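Local structure of small archaeal modifier protein 1 (Haloferax volcanii DS2, 4HRO) at residues A[58-66]-A[76-86]. The protein acts as a ubiquitin-like modifier, joined through its C-terminal glycine to lysines of target proteins, and as a sulfur carrier in molybdenum cofactor synthesis. Sequence-based numbering, arbitrary orientation. Where two conformers were deposited one is given.
Sequences DHINVLRNG and AAGDELALFPP. With CA (calcium ion), chain C.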
loop_
_atom_site.group_PDB
_atom_site.type_symbol
_atom_site.label_atom_id
_atom_site.label_comp_id
_atom_site.label_asym_id
_atom_site.label_seq_id
_atom_site.Cartn_x
_atom_site.Cartn_y
_atom_site.Cartn_z
ATOM N N ASP A 58 11.881 -7.503 0.384
ATOM C CA ASP A 58 12.379 -7.599 -0.994
ATOM C C ASP A 58 11.298 -8.144 -1.920
ATOM O O ASP A 58 10.532 -9.034 -1.559
ATOM C CB ASP A 58 13.604 -8.532 -1.085
ATOM C CG ASP A 58 14.813 -8.025 -0.309
ATOM O OD1 ASP A 58 14.877 -6.829 0.042
ATOM O OD2 ASP A 58 15.728 -8.843 -0.063
ATOM N N HIS A 59 11.247 -7.593 -3.118
ATOM C CA HIS A 59 10.437 -8.129 -4.197
ATOM C C HIS A 59 8.951 -7.807 -4.117
ATOM O O HIS A 59 8.225 -8.181 -5.033
ATOM C CB HIS A 59 10.635 -9.646 -4.382
ATOM C CG HIS A 59 12.068 -10.072 -4.428
ATOM N ND1 HIS A 59 12.951 -9.588 -5.365
ATOM C CD2 HIS A 59 12.770 -10.939 -3.659
ATOM C CE1 HIS A 59 14.138 -10.137 -5.173
ATOM N NE2 HIS A 59 14.056 -10.962 -4.144
ATOM N N ILE A 60 8.482 -7.128 -3.067
ATOM C CA ILE A 60 7.111 -6.626 -3.083
ATOM C C ILE A 60 7.040 -5.537 -4.129
ATOM O O ILE A 60 7.918 -4.681 -4.193
ATOM C CB ILE A 60 6.699 -6.074 -1.729
ATOM C CG1 ILE A 60 6.506 -7.236 -0.768
ATOM C CG2 ILE A 60 5.397 -5.217 -1.844
ATOM C CD1 ILE A 60 6.141 -6.828 0.630
ATOM N N ASN A 61 6.000 -5.561 -4.952
ATOM C CA ASN A 61 5.869 -4.593 -6.035
ATOM C C ASN A 61 4.715 -3.628 -5.770
ATOM O O ASN A 61 3.541 -4.002 -5.842
ATOM C CB ASN A 61 5.696 -5.289 -7.393
ATOM C CG ASN A 61 6.945 -6.052 -7.828
ATOM O OD1 ASN A 61 8.028 -5.849 -7.285
ATOM N ND2 ASN A 61 6.794 -6.927 -8.815
ATOM N N VAL A 62 5.083 -2.378 -5.490
ATOM C CA VAL A 62 4.159 -1.302 -5.216
ATOM C C VAL A 62 4.001 -0.512 -6.503
ATOM O O VAL A 62 5.000 -0.051 -7.069
ATOM C CB VAL A 62 4.715 -0.388 -4.116
ATOM C CG1 VAL A 62 3.732 0.716 -3.825
ATOM C CG2 VAL A 62 5.038 -1.175 -2.847
ATOM N N LEU A 63 2.767 -0.341 -6.968
ATOM C CA LEU A 63 2.475 0.461 -8.144
ATOM C C LEU A 63 1.615 1.646 -7.785
ATOM O O LEU A 63 0.737 1.561 -6.910
ATOM C CB LEU A 63 1.755 -0.344 -9.221
ATOM C CG LEU A 63 2.361 -1.654 -9.677
ATOM C CD1 LEU A 63 1.542 -2.198 -10.844
ATOM C CD2 LEU A 63 3.803 -1.534 -10.056
ATOM N N ARG A 64 1.847 2.747 -8.491
ATOM C CA ARG A 64 0.996 3.922 -8.440
ATOM C C ARG A 64 0.514 4.182 -9.865
ATOM O O ARG A 64 1.329 4.421 -10.773
ATOM C CB ARG A 64 1.772 5.141 -7.930
ATOM C CG ARG A 64 0.957 6.404 -7.964
ATOM C CD ARG A 64 1.747 7.621 -7.604
ATOM N NE ARG A 64 0.850 8.769 -7.554
ATOM C CZ ARG A 64 1.158 10.000 -7.951
ATOM N NH1 ARG A 64 2.365 10.308 -8.433
ATOM N NH2 ARG A 64 0.232 10.948 -7.854
ATOM N N ASN A 65 -0.795 4.122 -10.089
ATOM C CA ASN A 65 -1.384 4.345 -11.398
ATOM C C ASN A 65 -0.677 3.515 -12.469
ATOM O O ASN A 65 -0.386 3.997 -13.562
ATOM C CB ASN A 65 -1.396 5.842 -11.718
ATOM C CG ASN A 65 -2.135 6.662 -10.675
ATOM O OD1 ASN A 65 -1.722 7.767 -10.312
ATOM N ND2 ASN A 65 -3.227 6.132 -10.193
ATOM N N GLY A 66 -0.431 2.251 -12.153
ATOM C CA GLY A 66 0.082 1.274 -13.110
ATOM C C GLY A 66 1.588 1.263 -13.299
ATOM O O GLY A 66 2.088 0.467 -14.089
ATOM N N ALA A 76 -1.753 11.401 -4.954
ATOM C CA ALA A 76 -2.775 12.396 -5.249
ATOM C C ALA A 76 -4.159 11.782 -5.145
ATOM O O ALA A 76 -4.341 10.586 -5.325
ATOM C CB ALA A 76 -2.547 12.978 -6.634
ATOM N N ALA A 77 -5.141 12.633 -4.885
ATOM C CA ALA A 77 -6.533 12.231 -4.873
ATOM C C ALA A 77 -6.881 11.460 -6.131
ATOM O O ALA A 77 -6.498 11.846 -7.234
ATOM C CB ALA A 77 -7.416 13.452 -4.744
ATOM N N GLY A 78 -7.582 10.348 -5.936
ATOM C CA GLY A 78 -8.007 9.503 -7.045
ATOM C C GLY A 78 -6.993 8.448 -7.453
ATOM O O GLY A 78 -7.258 7.657 -8.357
ATOM N N ASP A 79 -5.827 8.390 -6.807
ATOM C CA ASP A 79 -4.806 7.430 -7.201
ATOM C C ASP A 79 -5.306 5.992 -7.041
ATOM O O ASP A 79 -6.098 5.671 -6.147
ATOM C CB ASP A 79 -3.530 7.575 -6.366
ATOM C CG ASP A 79 -2.575 8.625 -6.868
ATOM O OD1 ASP A 79 -2.768 9.212 -7.946
ATOM O OD2 ASP A 79 -1.585 8.843 -6.137
ATOM N N GLU A 80 -4.803 5.142 -7.926
ATOM C CA GLU A 80 -4.989 3.710 -7.921
ATOM C C GLU A 80 -3.653 3.089 -7.544
ATOM O O GLU A 80 -2.722 3.029 -8.369
ATOM C CB GLU A 80 -5.433 3.249 -9.312
ATOM C CG GLU A 80 -6.784 3.831 -9.665
ATOM C CD GLU A 80 -7.209 3.614 -11.099
ATOM O OE1 GLU A 80 -6.410 3.233 -11.959
ATOM O OE2 GLU A 80 -8.376 3.854 -11.434
ATOM N N LEU A 81 -3.538 2.656 -6.294
ATOM C CA LEU A 81 -2.313 2.057 -5.777
ATOM C C LEU A 81 -2.500 0.555 -5.762
ATOM O O LEU A 81 -3.598 0.067 -5.505
ATOM C CB LEU A 81 -2.030 2.588 -4.360
ATOM C CG LEU A 81 -2.006 4.121 -4.235
ATOM C CD1 LEU A 81 -1.748 4.518 -2.776
ATOM C CD2 LEU A 81 -1.015 4.771 -5.174
ATOM N N ALA A 82 -1.439 -0.193 -6.015
ATOM C CA ALA A 82 -1.515 -1.658 -6.034
ATOM C C ALA A 82 -0.347 -2.249 -5.275
ATOM O O ALA A 82 0.789 -1.752 -5.363
ATOM C CB ALA A 82 -1.555 -2.203 -7.458
ATOM N N LEU A 83 -0.618 -3.323 -4.550
ATOM C CA LEU A 83 0.366 -3.999 -3.743
ATOM C C LEU A 83 0.361 -5.477 -4.103
ATOM O O LEU A 83 -0.619 -6.197 -3.817
ATOM C CB LEU A 83 0.029 -3.812 -2.267
ATOM C CG LEU A 83 1.095 -4.215 -1.255
ATOM C CD1 LEU A 83 2.327 -3.361 -1.396
ATOM C CD2 LEU A 83 0.569 -4.111 0.164
ATOM N N PHE A 84 1.448 -5.928 -4.729
ATOM C CA PHE A 84 1.599 -7.326 -5.106
ATOM C C PHE A 84 2.669 -7.969 -4.254
ATOM O O PHE A 84 3.751 -7.416 -4.083
ATOM C CB PHE A 84 2.023 -7.467 -6.578
ATOM C CG PHE A 84 0.970 -7.086 -7.575
ATOM C CD1 PHE A 84 0.074 -8.026 -8.027
ATOM C CD2 PHE A 84 0.913 -5.813 -8.105
ATOM C CE1 PHE A 84 -0.881 -7.703 -8.964
ATOM C CE2 PHE A 84 -0.044 -5.485 -9.038
ATOM C CZ PHE A 84 -0.935 -6.434 -9.468
ATOM N N PRO A 85 2.398 -9.177 -3.758
ATOM C CA PRO A 85 3.473 -9.929 -3.128
ATOM C C PRO A 85 4.543 -10.339 -4.157
ATOM O O PRO A 85 4.344 -10.224 -5.361
ATOM C CB PRO A 85 2.749 -11.127 -2.516
ATOM C CG PRO A 85 1.576 -11.335 -3.409
ATOM C CD PRO A 85 1.172 -9.975 -3.927
ATOM N N PRO A 86 5.690 -10.823 -3.683
ATOM C CA PRO A 86 6.770 -11.231 -4.581
ATOM C C PRO A 86 6.321 -12.231 -5.642
ATOM O O PRO A 86 5.522 -13.122 -5.345
ATOM C CB PRO A 86 7.768 -11.899 -3.633
ATOM C CG PRO A 86 7.563 -11.194 -2.350
ATOM C CD PRO A 86 6.075 -10.948 -2.266
HETATM CA CA CA C . -8.190 3.273 -13.737
HETATM O O HOH W 1 -1.491 0.882 -9.792
HETATM O O HOH W 2 -6.250 3.353 -15.135
#
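R64, at the end of strand 61-64 of the beta-grasp sheet, meets D79 beside strand 80-84, its antiparallel neighbour. With CG anti to the backbone N (chi1 175°) and the chain extended to NE, the arginine carries its guanidinium past the strand end, and NE donates to D79 OD2 over 2.8 Å. OD2 lies near the guanidinium plane, at its edge, while NE meets OD2 from above the carboxylate plane; the two planes are 64° apart. A76 N reaches the same oxygen from the opposite face, also at 2.8 Å, tying the salt bridge to the type II turn A76-D79. A leucine in place of R64 would probably leave the buried D79 carboxylate without its charged mate, with the A76 N bond remaining. Next to D79, E80 grips a calcium ion through both OE1 and OE2.

On R64's side of the sheet, the arginine's CG rests on L81 CD2 at 3.8 Å. Further along, L83 CD1 touches both I60 CG2 (3.6 Å) and V62 CG2 (3.8 Å), branched and apolar residues suited to the core under helix 31-41. On the opposite face, L63 CD1 approaches F84 CE2 obliquely at 4.1 Å, and small A82 sits opposite L63. Paired backbone bonds, such as L63 N to A82 O at 2.9 Å, fix the register. Aliphatic contacts thus fill the core side, while the salt bridge joins strand 61-64 to a turn also braced by A76 N to D79 OD2 and its own backbone bond.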